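Local structure of 2-hydroxychromene-2-carboxylate isomerase (Pseudomonas putida, 2IMF) at residues Ser11-Leu16 and Lys64-Arg69; Val79-Tyr84 and Ala112-Gly117; Ser86-Ile91 and Asp121-Pro126. The protein catalyses the reversible, glutathione-dependent isomerisation of 2-hydroxychromene-2-carboxylate to trans-o-hydroxybenzylidenepyruvate in bacterial naphthalene degradation. All blocks are in the same frame, centred on the assembly; numbering follows the deposited sequence.

Contact 1: residues Ser11-Leu16 and Lys64-Arg69. With GSH (glutathione), chain E; TOM (4-(2-methoxyphenyl)-2-oxobut-3-enoic acid), chain F.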
loop_
_atom_site.group_PDB
_atom_site.type_symbol
_atom_site.label_atom_id
_atom_site.label_comp_id
_atom_site.label_asym_id
_atom_site.label_seq_id
_atom_site.Cartn_x
_atom_site.Cartn_y
_atom_site.Cartn_z
ATOM N N SER A 11 -10.760 -10.503 1.182
ATOM C CA SER A 11 -9.496 -9.746 1.081
ATOM C C SER A 11 -8.272 -10.538 1.464
ATOM O O SER A 11 -8.142 -10.891 2.613
ATOM C CB SER A 11 -9.656 -8.507 1.940
ATOM O OG SER A 11 -8.396 -7.827 2.153
ATOM N N PRO A 12 -7.379 -10.757 0.498
ATOM C CA PRO A 12 -6.150 -11.481 0.847
ATOM C C PRO A 12 -5.208 -10.655 1.733
ATOM O O PRO A 12 -4.463 -11.242 2.488
ATOM C CB PRO A 12 -5.505 -11.773 -0.528
ATOM C CG PRO A 12 -6.016 -10.666 -1.424
ATOM C CD PRO A 12 -7.460 -10.365 -0.943
ATOM N N PHE A 13 -5.224 -9.325 1.633
ATOM C CA PHE A 13 -4.439 -8.535 2.567
ATOM C C PHE A 13 -5.015 -8.655 3.961
ATOM O O PHE A 13 -4.251 -8.606 4.950
ATOM C CB PHE A 13 -4.409 -7.100 2.040
ATOM C CG PHE A 13 -3.540 -6.975 0.794
ATOM C CD1 PHE A 13 -2.157 -7.049 0.872
ATOM C CD2 PHE A 13 -4.136 -6.828 -0.425
ATOM C CE1 PHE A 13 -1.368 -6.945 -0.258
ATOM C CE2 PHE A 13 -3.345 -6.699 -1.607
ATOM C CZ PHE A 13 -1.980 -6.787 -1.500
ATOM N N SER A 14 -6.314 -8.889 4.085
ATOM C CA SER A 14 -6.911 -9.142 5.392
ATOM C C SER A 14 -6.544 -10.497 5.980
ATOM O O SER A 14 -6.391 -10.639 7.209
ATOM C CB SER A 14 -8.421 -8.996 5.353
ATOM O OG SER A 14 -8.799 -7.650 5.085
ATOM N N TYR A 15 -6.357 -11.509 5.092
ATOM C CA TYR A 15 -5.935 -12.816 5.499
ATOM C C TYR A 15 -4.564 -12.647 6.108
ATOM O O TYR A 15 -4.278 -13.172 7.210
ATOM C CB TYR A 15 -5.834 -13.696 4.267
ATOM C CG TYR A 15 -5.021 -14.936 4.448
ATOM C CD1 TYR A 15 -5.432 -15.949 5.323
ATOM C CD2 TYR A 15 -3.880 -15.136 3.673
ATOM C CE1 TYR A 15 -4.668 -17.168 5.410
ATOM C CE2 TYR A 15 -3.144 -16.335 3.740
ATOM C CZ TYR A 15 -3.554 -17.311 4.661
ATOM O OH TYR A 15 -2.866 -18.510 4.811
ATOM N N LEU A 16 -3.663 -11.923 5.428
ATOM C CA LEU A 16 -2.302 -11.705 5.951
ATOM C C LEU A 16 -2.368 -10.952 7.302
ATOM O O LEU A 16 -1.719 -11.316 8.295
ATOM C CB LEU A 16 -1.517 -10.846 4.997
ATOM C CG LEU A 16 -1.133 -11.567 3.684
ATOM C CD1 LEU A 16 -0.548 -10.565 2.706
ATOM C CD2 LEU A 16 -0.098 -12.730 3.963
ATOM N N LYS A 64 -0.542 -10.191 -6.907
ATOM C CA LYS A 64 -0.377 -11.616 -6.630
ATOM C C LYS A 64 1.060 -11.935 -6.192
ATOM O O LYS A 64 1.309 -12.744 -5.268
ATOM C CB LYS A 64 -0.764 -12.451 -7.838
ATOM C CG LYS A 64 -2.237 -12.578 -7.962
ATOM C CD LYS A 64 -2.627 -13.273 -9.279
ATOM C CE LYS A 64 -4.096 -13.481 -9.269
ATOM N NZ LYS A 64 -4.523 -13.895 -10.657
ATOM N N VAL A 65 2.044 -11.264 -6.809
ATOM C CA VAL A 65 3.417 -11.419 -6.437
ATOM C C VAL A 65 3.661 -10.871 -5.021
ATOM O O VAL A 65 4.311 -11.452 -4.130
ATOM C CB VAL A 65 4.360 -10.794 -7.492
ATOM C CG1 VAL A 65 5.774 -10.838 -7.027
ATOM C CG2 VAL A 65 4.178 -11.525 -8.835
ATOM N N ASP A 66 3.158 -9.661 -4.737
ATOM C CA ASP A 66 3.270 -9.042 -3.415
ATOM C C ASP A 66 2.690 -9.972 -2.371
ATOM O O ASP A 66 3.282 -10.205 -1.295
ATOM C CB ASP A 66 2.488 -7.712 -3.453
ATOM C CG ASP A 66 2.762 -6.860 -2.236
ATOM O OD1 ASP A 66 3.877 -6.842 -1.661
ATOM O OD2 ASP A 66 1.781 -6.283 -1.704
ATOM N N LEU A 67 1.489 -10.495 -2.657
ATOM C CA LEU A 67 0.849 -11.432 -1.716
ATOM C C LEU A 67 1.702 -12.653 -1.419
ATOM O O LEU A 67 1.817 -13.038 -0.276
ATOM C CB LEU A 67 -0.533 -11.818 -2.226
ATOM C CG LEU A 67 -1.550 -10.654 -2.155
ATOM C CD1 LEU A 67 -2.777 -10.989 -3.011
ATOM C CD2 LEU A 67 -1.968 -10.329 -0.712
ATOM N N GLN A 68 2.310 -13.229 -2.456
ATOM C CA GLN A 68 3.218 -14.358 -2.175
ATOM C C GLN A 68 4.460 -13.971 -1.379
ATOM O O GLN A 68 4.937 -14.717 -0.540
ATOM C CB GLN A 68 3.655 -15.036 -3.442
ATOM C CG GLN A 68 2.521 -15.773 -4.126
ATOM C CD GLN A 68 1.790 -16.825 -3.261
ATOM O OE1 GLN A 68 2.407 -17.660 -2.611
ATOM N NE2 GLN A 68 0.477 -16.762 -3.228
ATOM N N ARG A 69 4.959 -12.765 -1.636
ATOM C CA ARG A 69 6.111 -12.315 -0.860
ATOM C C ARG A 69 5.748 -12.231 0.593
ATOM O O ARG A 69 6.476 -12.661 1.481
ATOM C CB ARG A 69 6.635 -10.956 -1.376
ATOM C CG ARG A 69 7.366 -11.067 -2.678
ATOM C CD ARG A 69 7.398 -9.657 -3.341
ATOM N NE ARG A 69 8.254 -9.795 -4.520
ATOM C CZ ARG A 69 8.227 -8.940 -5.537
ATOM N NH1 ARG A 69 7.495 -7.830 -5.467
ATOM N NH2 ARG A 69 9.020 -9.086 -6.592
HETATM N N1 GSH E . -0.955 -2.105 0.772
HETATM C CA1 GSH E . -2.000 -2.902 1.331
HETATM C C1 GSH E . -1.582 -3.971 2.275
HETATM O O11 GSH E . -2.422 -4.510 2.999
HETATM O O12 GSH E . -0.407 -4.319 2.025
HETATM C CB1 GSH E . -3.235 -3.001 0.443
HETATM C CG1 GSH E . -4.571 -3.305 1.119
HETATM C CD1 GSH E . -5.673 -3.372 0.099
HETATM O OE1 GSH E . -5.389 -3.164 -1.182
HETATM N N2 GSH E . -6.897 -3.663 0.471
HETATM C CA2 GSH E . -8.058 -3.582 -0.406
HETATM C C2 GSH E . -8.870 -2.377 -0.207
HETATM O O2 GSH E . -9.163 -2.004 1.057
HETATM C CB2 GSH E . -8.946 -4.839 -0.136
HETATM S SG2 GSH E . -8.178 -6.387 -0.750
HETATM N N3 GSH E . -9.267 -1.663 -1.220
HETATM C CA3 GSH E . -9.879 -0.357 -0.976
HETATM C C3 GSH E . -9.008 0.706 -1.605
HETATM O O31 GSH E . -9.359 1.892 -1.467
HETATM O O32 GSH E . -7.991 0.371 -2.298
HETATM O O8 TOM F . -9.456 -5.360 -5.414
HETATM C C9 TOM F . -10.162 -5.338 -4.411
HETATM C C10 TOM F . -11.493 -4.791 -4.366
HETATM O O11 TOM F . -11.555 -3.538 -4.358
HETATM O O10 TOM F . -12.473 -5.554 -4.247
HETATM C C8 TOM F . -9.689 -5.798 -3.068
HETATM C C7 TOM F . -8.494 -6.270 -2.793
HETATM C C1 TOM F . -7.832 -7.417 -3.529
HETATM C C6 TOM F . -6.491 -7.235 -3.802
HETATM C C5 TOM F . -5.796 -8.219 -4.497
HETATM C C4 TOM F . -6.466 -9.406 -4.840
HETATM C C3 TOM F . -7.801 -9.605 -4.559
HETATM C C2 TOM F . -8.479 -8.577 -3.878
HETATM O O2 TOM F . -9.782 -8.677 -3.527
HETATM C C11 TOM F . -10.292 -10.005 -3.663
#
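Leu67 meets Pro12, Phe13 and Leu16 with its two methyl branches, and these apolar meetings make up most of the contact. Its CD2 lies over one face of the Phe13 ring, 3.5 Å from the ring centroid and 15° off the normal, a CH-pi contact displaced somewhat toward the rim. The same methyl touches Leu16 CD1 at 3.7 Å, while the other branch, CD1, reaches Pro12 CG at 3.6 Å. A branched leucine suits this place because one side chain can serve three neighbours on a nearly parallel helix.

The ligands border the same groups. Glutathione CB1 sits over the centre of the opposite face of the Phe13 ring, which is therefore sandwiched between cofactor and protein. The bound methoxy analogue of the reaction product rests against Pro12, whose CD comes within 3.6 Å of atom C2 of the ligand.

Polar contacts are fewer. Asp66 OD2 lies in the plane of the Phe13 ring at its edge, 3.5 Å from CE1, where the ring hydrogens carry slight positive charge; Asp66 OD1 forms a salt bridge with Arg183 of the second subunit. Ser11, the N-cap of helix 12-28 and the inferred nucleophile, has OG anti to its backbone N (chi1 168°), 3.2 Å from glutathione SG2 and hydrogen-bonded to Ser14 OG.

The chemistry implies an apolar floor for the two ligands, with the polar groups kept at its margin near the glutathione sulfur and the subunit interface.

Contact 2: residues Val79-Tyr84 and Ala112-Gly117. With TOM (4-(2-methoxyphenyl)-2-oxobut-3-enoic acid), chain F.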
loop_
_atom_site.group_PDB
_atom_site.type_symbol
_atom_site.label_atom_id
_atom_site.label_comp_id
_atom_site.label_asym_id
_atom_site.label_seq_id
_atom_site.Cartn_x
_atom_site.Cartn_y
_atom_site.Cartn_z
ATOM N N VAL A 79 -3.491 -19.079 -1.259
ATOM C CA VAL A 79 -4.026 -19.677 -2.481
ATOM C C VAL A 79 -5.321 -18.957 -2.861
ATOM O O VAL A 79 -6.216 -18.874 -2.021
ATOM C CB VAL A 79 -4.316 -21.159 -2.260
ATOM C CG1 VAL A 79 -4.936 -21.790 -3.531
ATOM C CG2 VAL A 79 -3.045 -21.853 -1.739
ATOM N N PHE A 80 -5.435 -18.368 -4.052
ATOM C CA PHE A 80 -6.624 -17.688 -4.498
ATOM C C PHE A 80 -7.785 -18.657 -4.606
ATOM O O PHE A 80 -7.721 -19.695 -5.288
ATOM C CB PHE A 80 -6.406 -17.008 -5.835
ATOM C CG PHE A 80 -5.844 -15.610 -5.699
ATOM C CD1 PHE A 80 -4.549 -15.405 -5.236
ATOM C CD2 PHE A 80 -6.639 -14.531 -6.001
ATOM C CE1 PHE A 80 -4.057 -14.115 -5.064
ATOM C CE2 PHE A 80 -6.175 -13.254 -5.862
ATOM C CZ PHE A 80 -4.876 -13.041 -5.371
ATOM N N PRO A 81 -8.916 -18.269 -3.997
ATOM C CA PRO A 81 -10.149 -19.030 -4.240
ATOM C C PRO A 81 -10.734 -18.678 -5.610
ATOM O O PRO A 81 -10.310 -17.698 -6.227
ATOM C CB PRO A 81 -11.073 -18.523 -3.117
ATOM C CG PRO A 81 -10.711 -17.061 -2.991
ATOM C CD PRO A 81 -9.153 -17.096 -3.113
ATOM N N ALA A 82 -11.771 -19.447 -6.040
ATOM C CA ALA A 82 -12.310 -19.282 -7.386
ATOM C C ALA A 82 -13.186 -18.059 -7.516
ATOM O O ALA A 82 -13.504 -17.583 -8.632
ATOM C CB ALA A 82 -13.060 -20.541 -7.764
ATOM N N ASN A 83 -13.619 -17.500 -6.391
ATOM C CA ASN A 83 -14.411 -16.316 -6.422
ATOM C C ASN A 83 -14.274 -15.536 -5.114
ATOM O O ASN A 83 -13.622 -16.056 -4.193
ATOM C CB ASN A 83 -15.917 -16.597 -6.713
ATOM C CG ASN A 83 -16.611 -17.389 -5.625
ATOM O OD1 ASN A 83 -16.695 -16.912 -4.483
ATOM N ND2 ASN A 83 -17.135 -18.588 -5.958
ATOM N N TYR A 84 -14.864 -14.352 -5.083
ATOM C CA TYR A 84 -14.754 -13.424 -3.931
ATOM C C TYR A 84 -16.110 -13.183 -3.279
ATOM O O TYR A 84 -16.350 -12.127 -2.688
ATOM C CB TYR A 84 -14.172 -12.091 -4.417
ATOM C CG TYR A 84 -12.877 -12.253 -5.114
ATOM C CD1 TYR A 84 -11.810 -12.826 -4.468
ATOM C CD2 TYR A 84 -12.702 -11.843 -6.430
ATOM C CE1 TYR A 84 -10.570 -12.956 -5.094
ATOM C CE2 TYR A 84 -11.453 -11.964 -7.083
ATOM C CZ TYR A 84 -10.428 -12.555 -6.412
ATOM O OH TYR A 84 -9.214 -12.666 -7.053
ATOM N N ALA A 112 -9.323 -21.449 5.489
ATOM C CA ALA A 112 -10.014 -22.209 4.422
ATOM C C ALA A 112 -10.008 -21.448 3.106
ATOM O O ALA A 112 -9.603 -22.004 2.045
ATOM C CB ALA A 112 -11.460 -22.451 4.830
ATOM N N VAL A 113 -10.423 -20.175 3.098
ATOM C CA VAL A 113 -10.600 -19.426 1.853
ATOM C C VAL A 113 -9.256 -19.008 1.254
ATOM O O VAL A 113 -9.003 -19.287 0.093
ATOM C CB VAL A 113 -11.499 -18.159 2.113
ATOM C CG1 VAL A 113 -11.596 -17.285 0.835
ATOM C CG2 VAL A 113 -12.909 -18.573 2.559
ATOM N N TRP A 114 -8.329 -18.474 2.046
ATOM C CA TRP A 114 -7.118 -17.933 1.487
ATOM C C TRP A 114 -5.922 -18.816 1.773
ATOM O O TRP A 114 -4.916 -18.679 1.078
ATOM C CB TRP A 114 -6.913 -16.469 1.969
ATOM C CG TRP A 114 -7.718 -15.556 1.305
ATOM C CD1 TRP A 114 -8.883 -14.986 1.755
ATOM C CD2 TRP A 114 -7.546 -15.113 -0.041
ATOM N NE1 TRP A 114 -9.450 -14.204 0.760
ATOM C CE2 TRP A 114 -8.621 -14.276 -0.361
ATOM C CE3 TRP A 114 -6.566 -15.360 -1.022
ATOM C CZ2 TRP A 114 -8.724 -13.621 -1.596
ATOM C CZ3 TRP A 114 -6.641 -14.727 -2.209
ATOM C CH2 TRP A 114 -7.729 -13.872 -2.512
ATOM N N GLY A 115 -5.972 -19.668 2.770
ATOM C CA GLY A 115 -4.889 -20.635 2.990
ATOM C C GLY A 115 -5.011 -21.813 2.057
ATOM O O GLY A 115 -3.991 -22.322 1.542
ATOM N N GLU A 116 -6.229 -22.302 1.857
ATOM C CA GLU A 116 -6.523 -23.447 0.957
ATOM C C GLU A 116 -7.181 -23.100 -0.350
ATOM O O GLU A 116 -7.283 -23.963 -1.231
ATOM C CB GLU A 116 -7.395 -24.448 1.712
ATOM C CG GLU A 116 -6.743 -25.046 2.927
ATOM C CD GLU A 116 -7.618 -26.124 3.498
ATOM O OE1 GLU A 116 -7.861 -27.118 2.804
ATOM O OE2 GLU A 116 -8.120 -25.978 4.613
ATOM N N GLY A 117 -7.635 -21.881 -0.528
ATOM C CA GLY A 117 -8.289 -21.545 -1.766
ATOM C C GLY A 117 -9.712 -22.079 -1.918
ATOM O O GLY A 117 -10.183 -22.223 -3.067
HETATM O O8 TOM F . -9.456 -5.360 -5.414
HETATM C C9 TOM F . -10.162 -5.338 -4.411
HETATM C C10 TOM F . -11.493 -4.791 -4.366
HETATM O O11 TOM F . -11.555 -3.538 -4.358
HETATM O O10 TOM F . -12.473 -5.554 -4.247
HETATM C C8 TOM F . -9.689 -5.798 -3.068
HETATM C C7 TOM F . -8.494 -6.270 -2.793
HETATM C C1 TOM F . -7.832 -7.417 -3.529
HETATM C C6 TOM F . -6.491 -7.235 -3.802
HETATM C C5 TOM F . -5.796 -8.219 -4.497
HETATM C C4 TOM F . -6.466 -9.406 -4.840
HETATM C C3 TOM F . -7.801 -9.605 -4.559
HETATM C C2 TOM F . -8.479 -8.577 -3.878
HETATM O O2 TOM F . -9.782 -8.677 -3.527
HETATM C C11 TOM F . -10.292 -10.005 -3.663
HETATM O O HOH W 1 -8.586 -22.208 -5.325
HETATM O O HOH W 2 -12.093 -22.111 -4.970
#
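Trp114 meets Phe80, Pro81 and Tyr84 with its indole, whose six-membered ring does most of the touching. Pro81 CD lies over one face, 3.5 Å from the centroid of that ring and 11° off its normal, a CH-pi contact that suits the flat, electron-rich indole and the polarised ring carbon of a proline. The outer edge, CZ3 and CH2, points into the face of Phe80 in a T-shaped pair with planes at 80°. CH2 also comes to the edge of the Tyr84 ring, 3.9 Å from CE1. Trp114 NE1 is hydrogen-bonded to the carbonyl of Phe9.

Val79 meets the end of helix 99-115. Its N donates a nearly straight bond of 2.8 Å to Trp114 O, and its CG2, the branch anti to the carbonyl carbon, packs 3.4 Å from Gly115 O. Farther along, Pro81 CA sends a CH...O contact to Gly117 O, and the same carbonyl accepts from two waters that lead to Phe80 O and Ala82 N. Gly117 leaves the helix with positive phi (75°); a CB would clash with Val79 CG1 and crowd the preceding carbonyl O, so glycine suits the turn.

The methoxy carbon C11 of the bound product analogue lies over the Tyr84 ring, 3.3 Å from CE1, and Phe80 also borders this ligand. An aromatic cluster fastened to a helix end thus forms one wall of the substrate pocket in this kappa-class glutathione transferase.

Contact 3: residues Ser86-Ile91 and Asp121-Pro126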
loop_
_atom_site.group_PDB
_atom_site.type_symbol
_atom_site.label_atom_id
_atom_site.label_comp_id
_atom_site.label_asym_id
_atom_site.label_seq_id
_atom_site.Cartn_x
_atom_site.Cartn_y
_atom_site.Cartn_z
ATOM N N SER A 86 -17.919 -13.393 -0.530
ATOM C CA SER A 86 -17.679 -13.527 0.897
ATOM C C SER A 86 -18.871 -13.156 1.756
ATOM O O SER A 86 -18.760 -13.247 2.969
ATOM C CB SER A 86 -16.527 -12.580 1.254
ATOM O OG SER A 86 -16.881 -11.270 0.793
ATOM N N ARG A 87 -20.029 -12.820 1.182
ATOM C CA ARG A 87 -21.112 -12.309 2.027
ATOM C C ARG A 87 -21.569 -13.294 3.075
ATOM O O ARG A 87 -21.719 -12.923 4.252
ATOM C CB ARG A 87 -22.309 -11.997 1.135
ATOM C CG ARG A 87 -23.557 -11.518 1.933
ATOM C CD ARG A 87 -24.801 -11.148 1.054
ATOM N NE ARG A 87 -24.511 -10.574 -0.257
ATOM C CZ ARG A 87 -24.095 -9.328 -0.507
ATOM N NH1 ARG A 87 -23.871 -8.465 0.483
ATOM N NH2 ARG A 87 -23.883 -8.950 -1.770
ATOM N N ARG A 88 -21.789 -14.557 2.717
ATOM C CA ARG A 88 -22.309 -15.523 3.678
ATOM C C ARG A 88 -21.372 -15.719 4.857
ATOM O O ARG A 88 -21.789 -15.731 6.018
ATOM C CB ARG A 88 -22.614 -16.855 2.954
ATOM C CG ARG A 88 -22.743 -18.099 3.853
ATOM C CD ARG A 88 -23.599 -19.251 3.241
ATOM N NE ARG A 88 -22.984 -19.925 2.089
ATOM C CZ ARG A 88 -23.644 -20.446 1.057
ATOM N NH1 ARG A 88 -24.973 -20.399 0.984
ATOM N NH2 ARG A 88 -22.965 -21.017 0.076
ATOM N N MET A 89 -20.060 -15.903 4.559
ATOM C CA MET A 89 -19.136 -16.114 5.641
ATOM C C MET A 89 -18.914 -14.857 6.477
ATOM O O MET A 89 -18.625 -14.977 7.683
ATOM C CB MET A 89 -17.828 -16.822 5.252
ATOM C CG MET A 89 -18.025 -18.154 4.497
ATOM S SD MET A 89 -19.060 -19.381 5.293
ATOM C CE MET A 89 -18.030 -19.910 6.646
ATOM N N ASN A 90 -18.960 -13.696 5.844
ATOM C CA ASN A 90 -18.875 -12.449 6.648
ATOM C C ASN A 90 -20.045 -12.382 7.668
ATOM O O ASN A 90 -19.850 -12.037 8.837
ATOM C CB ASN A 90 -18.959 -11.227 5.700
ATOM C CG ASN A 90 -17.692 -10.931 4.914
ATOM O OD1 ASN A 90 -16.634 -11.495 5.159
ATOM N ND2 ASN A 90 -17.844 -10.015 3.954
ATOM N N ILE A 91 -21.265 -12.643 7.137
ATOM C CA ILE A 91 -22.434 -12.661 8.020
ATOM C C ILE A 91 -22.267 -13.702 9.146
ATOM O O ILE A 91 -22.582 -13.471 10.340
ATOM C CB ILE A 91 -23.642 -12.983 7.228
ATOM C CG1 ILE A 91 -24.043 -11.811 6.338
ATOM C CG2 ILE A 91 -24.758 -13.372 8.222
ATOM C CD1 ILE A 91 -25.155 -12.091 5.241
ATOM N N ASP A 121 -18.228 -19.061 -1.080
ATOM C CA ASP A 121 -19.614 -19.405 -1.239
ATOM C C ASP A 121 -19.847 -20.885 -1.460
ATOM O O ASP A 121 -21.017 -21.276 -1.764
ATOM C CB ASP A 121 -20.253 -18.545 -2.345
ATOM C CG ASP A 121 -19.711 -18.857 -3.729
ATOM O OD1 ASP A 121 -18.737 -19.647 -3.833
ATOM O OD2 ASP A 121 -20.277 -18.241 -4.709
ATOM N N LEU A 122 -18.821 -21.733 -1.207
ATOM C CA LEU A 122 -19.042 -23.172 -1.265
ATOM C C LEU A 122 -20.237 -23.553 -0.390
ATOM O O LEU A 122 -20.271 -23.236 0.824
ATOM C CB LEU A 122 -17.739 -23.859 -0.820
ATOM C CG LEU A 122 -17.880 -25.382 -0.699
ATOM C CD1 LEU A 122 -18.092 -26.042 -2.083
ATOM C CD2 LEU A 122 -16.665 -25.974 -0.008
ATOM N N GLU A 123 -21.190 -24.346 -0.904
ATOM C CA GLU A 123 -22.425 -24.582 -0.191
ATOM C C GLU A 123 -22.197 -25.373 1.103
ATOM O O GLU A 123 -22.895 -25.152 2.105
ATOM C CB GLU A 123 -23.392 -25.342 -1.106
ATOM C CG GLU A 123 -24.160 -24.382 -2.024
ATOM C CD GLU A 123 -25.481 -23.906 -1.395
ATOM O OE1 GLU A 123 -26.478 -24.664 -1.450
ATOM O OE2 GLU A 123 -25.518 -22.785 -0.819
ATOM N N SER A 124 -21.168 -26.208 1.107
ATOM C CA SER A 124 -20.849 -27.003 2.280
ATOM C C SER A 124 -19.927 -26.293 3.243
ATOM O O SER A 124 -19.548 -26.880 4.297
ATOM C CB SER A 124 -20.222 -28.343 1.896
ATOM O OG SER A 124 -19.199 -28.101 0.945
ATOM N N LEU A 125 -19.431 -25.104 2.914
ATOM C CA LEU A 125 -18.465 -24.485 3.858
ATOM C C LEU A 125 -19.063 -24.151 5.248
ATOM O O LEU A 125 -18.338 -24.446 6.226
ATOM C CB LEU A 125 -17.783 -23.262 3.204
ATOM C CG LEU A 125 -16.705 -22.548 4.009
ATOM C CD1 LEU A 125 -15.489 -23.479 4.292
ATOM C CD2 LEU A 125 -16.248 -21.346 3.148
ATOM N N PRO A 126 -20.323 -23.691 5.353
ATOM C CA PRO A 126 -20.841 -23.523 6.703
ATOM C C PRO A 126 -20.784 -24.833 7.489
ATOM O O PRO A 126 -20.427 -24.801 8.691
ATOM C CB PRO A 126 -22.261 -23.032 6.434
ATOM C CG PRO A 126 -22.116 -22.267 5.175
ATOM C CD PRO A 126 -21.226 -23.139 4.320
HETATM O O HOH W 3 -20.404 -20.666 1.906
#
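Arg88 stretches from helix 87-92 across Pro126, laying its CD 3.9 Å from Pro126 CG and carrying the guanidinium on to the turn before helix 125-133. CG is anti to the backbone N, and a bend at chi3 (69°) turns NE off the extended line of the chain. The long aliphatic part suits the proline, and the charged end suits the polar loop beyond it.

The arginine has two conformers; in one, Glu123 OE2 accepts from both terminal nitrogens. Arg88 NH1 donates a bent bond of 3.0 Å to Glu123 OE2, meeting the oxygen nearly along its C-O axis, although that oxygen sits 25° out of the guanidinium plane; Arg88 NH2 adds a weak one of 3.2 Å to the same atom. The two side chains cross at about a right angle with their flat groups 40° apart. Both bonds end on OE2 alone, which makes the salt bridge lopsided. Asp121 O lies near the guanidinium edge, 2.7 Å from Arg88 NH2. A water in the guanidinium plane accepts from Arg88 NE at 2.7 Å and donates to Leu122 O, whose carbonyl also closes the type I turn by accepting from Leu125 N.

Met89, also modelled in two conformers, supplies the buried half. Folded at chi2 and chi3, it sets CG 3.9 Å from Leu125 CD2 and CE 4.0 Å from Leu125 CG; its flexible, unbranched chain can mould itself to the branched leucine.

Chemically, apolar groups close the inner side while in this conformer one cation joins the turn's carboxylate and, through water, its backbone; the alternative conformers suggest a grip that is not rigid.

How the contacts relate
Contact 1 is buried throughout, whereas contacts 2 and 3 are only partly so and reach the surface. Contacts 1 and 2 adjoin: Pro12 and Tyr15 pack on Trp114, Lys64 lies against Phe80 in a cation-pi pair, and both contacts border the product analogue, contact 1 adding the glutathione. Contact 3 does not touch contact 1. It meets contact 2 where Asn83 ND2 is hydrogen-bonded to Asp121 OD1 and where Ala112 packs on Leu125, and in sequence the segments of the two alternate. The chemistry shifts accordingly, from aliphatic and aromatic packing in contact 1, through aromatic rings and backbone bonds in contact 2, to a direct salt bridge and a water-mediated backbone link in contact 3.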